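Local coordinates for tumor necrosis factor ligand superfamily member 9 (Mus musculus, PDB 6MKB), which is a cytokine of the tumor necrosis factor family that binds the receptor 4-1BB (TNFRSF9) and induces proliferation of activated T cells, at the interface of chains A and B. Numbering follows the deposited sequence. Chains: chain A/B, Tumor necrosis factor ligand superfamily member 9.

The interface of chains A and B. Residues chain A 104, 106-108; chain B 108-109, 111.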
ATOM      1  N   GLU A 104      12.083  -7.649  -4.383  1.00 62.65           N
ATOM      2  CA  GLU A 104      13.368  -8.276  -4.580  1.00 63.22           C
ATOM      3  C   GLU A 104      13.469  -9.516  -3.705  1.00 65.03           C
ATOM      4  O   GLU A 104      13.149  -9.466  -2.515  1.00 64.71           O
ATOM      5  CB  GLU A 104      14.482  -7.296  -4.235  1.00 66.55           C
ATOM      6  CG  GLU A 104      15.049  -6.558  -5.418  1.00 80.97           C
ATOM      7  CD  GLU A 104      16.161  -5.630  -4.979  1.00105.55           C
ATOM      8  OE1 GLU A 104      17.213  -6.126  -4.507  1.00 88.41           O
ATOM      9  OE2 GLU A 104      15.977  -4.398  -5.105  1.00108.24           O
ATOM     10  N   PHE A 106      15.956 -12.345  -2.198  1.00 62.99           N
ATOM     11  CA  PHE A 106      17.341 -12.621  -1.836  1.00 65.31           C
ATOM     12  C   PHE A 106      17.479 -14.089  -1.419  1.00 71.46           C
ATOM     13  O   PHE A 106      16.466 -14.750  -1.208  1.00 68.68           O
ATOM     14  CB  PHE A 106      17.772 -11.665  -0.698  1.00 67.54           C
ATOM     15  CG  PHE A 106      17.553 -10.192  -0.981  1.00 68.03           C
ATOM     16  CD1 PHE A 106      16.305  -9.606  -0.778  1.00 69.17           C
ATOM     17  CD2 PHE A 106      18.574  -9.404  -1.501  1.00 70.45           C
ATOM     18  CE1 PHE A 106      16.102  -8.244  -1.037  1.00 70.53           C
ATOM     19  CE2 PHE A 106      18.367  -8.043  -1.777  1.00 74.15           C
ATOM     20  CZ  PHE A 106      17.149  -7.459  -1.508  1.00 71.55           C
ATOM     21  N   PRO A 107      18.705 -14.637  -1.350  1.00 71.88           N
ATOM     22  CA  PRO A 107      18.855 -16.041  -0.937  1.00 72.54           C
ATOM     23  C   PRO A 107      18.653 -16.177   0.588  1.00 77.61           C
ATOM     24  O   PRO A 107      19.606 -16.341   1.361  1.00 78.76           O
ATOM     25  CB  PRO A 107      20.281 -16.387  -1.402  1.00 76.29           C
ATOM     26  CG  PRO A 107      20.776 -15.171  -2.186  1.00 80.71           C
ATOM     27  CD  PRO A 107      20.021 -14.026  -1.633  1.00 75.13           C
ATOM     28  N   CYS A 108      17.371 -16.069   1.012  1.00 72.96           N
ATOM     29  CA  CYS A 108      16.869 -16.135   2.388  1.00 67.88           C
ATOM     30  C   CYS A 108      16.318 -17.534   2.665  1.00117.51           C
ATOM     31  O   CYS A 108      15.417 -17.992   1.955  1.00 83.08           O
ATOM     32  CB  CYS A 108      15.797 -15.063   2.613  1.00 66.12           C
ATOM     33  SG  CYS A 108      16.429 -13.386   2.947  1.00 70.16           S
TER
ATOM     34  N   CYS B 108      20.600 -11.118   5.455  1.00 62.55           N
ATOM     35  CA  CYS B 108      20.211 -11.723   4.201  1.00 64.73           C
ATOM     36  C   CYS B 108      19.857 -10.668   3.135  1.00 63.51           C
ATOM     37  O   CYS B 108      20.399 -10.692   2.032  1.00 63.06           O
ATOM     38  CB  CYS B 108      19.025 -12.656   4.448  1.00 68.08           C
ATOM     39  SG  CYS B 108      18.460 -13.529   2.978  1.00 74.50           S
ATOM     40  N   SER B 109      18.918  -9.776   3.466  1.00 56.07           N
ATOM     41  CA  SER B 109      18.328  -8.817   2.555  1.00 53.76           C
ATOM     42  C   SER B 109      18.589  -7.356   2.953  1.00 58.27           C
ATOM     43  O   SER B 109      18.065  -6.435   2.309  1.00 58.76           O
ATOM     44  CB  SER B 109      16.832  -9.077   2.507  1.00 52.94           C
ATOM     45  OG  SER B 109      16.329  -9.120   3.831  1.00 55.99           O
ATOM     46  N   GLU B 111      20.311  -3.714   3.220  1.00 51.01           N
ATOM     47  CA  GLU B 111      21.055  -2.805   2.317  1.00 51.01           C
ATOM     48  C   GLU B 111      21.141  -1.385   2.880  1.00 56.06           C
ATOM     49  O   GLU B 111      20.360  -1.007   3.740  1.00 55.82           O
ATOM     50  CB  GLU B 111      20.406  -2.736   0.923  1.00 52.20           C
ATOM     51  CG  GLU B 111      20.413  -4.034   0.130  1.00 64.79           C
ATOM     52  CD  GLU B 111      19.806  -3.950  -1.254  1.00 92.60           C
ATOM     53  OE1 GLU B 111      18.706  -3.365  -1.395  1.00 91.43           O
ATOM     54  OE2 GLU B 111      20.422  -4.489  -2.200  1.00 95.08           O
TER
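An interchain disulfide joins two TNF homology domains of the extracellular part of murine 4-1BB ligand. It lies in the loop after strand 100-105, near one end of the two domains. The SG atoms of A:Cys108 and B:Cys108 are 2.0 Å apart, so the dimer is covalently linked. The two identical cysteines reach this bond by different rotations. In A:Cys108 the sulfur is anti to the carbonyl carbon and beside the backbone N (chi1 -81°). In B:Cys108 it is anti to the backbone N (chi1 -178°). The bridge is therefore locally asymmetric, although the interface as a whole is two-fold symmetric. The backbone carbonyl O of A:Pro107 lies 3.4 Å from SG of B:Cys108.

Next to the disulfide, the aromatic ring of A:Phe106 lies flat over B:Ser109. CG of A:Phe106 is anti to its own carbonyl carbon, and the ring presents a face, not an edge, to chain B. CB of B:Ser109 lies 3.8 Å from the centroid of the A:Phe106 ring, over its face, in a CH-pi contact. CB of B:Ser109 comes nearest to CD1 of A:Phe106, at 3.4 Å. CA of B:Ser109 stands over the middle of the ring, while CB is displaced toward CD1. The serine thus packs through its carbons, with OG placed between its backbone N and carbonyl carbon. No hydrogen bond or salt bridge crosses this patch.

The chain of B:Glu111 is extended beyond CG and crosses the ring of A:Phe106 obliquely. Its carboxylate is turned 80° from the ring plane, with OE2 of B:Glu111 4.1 Å from CE2 of A:Phe106. A second carboxylate approaches here: OE1 of A:Glu104 is 4.3 Å from OE2 of B:Glu111. If both are charged, they would repel, and a raised pKa for one is possible.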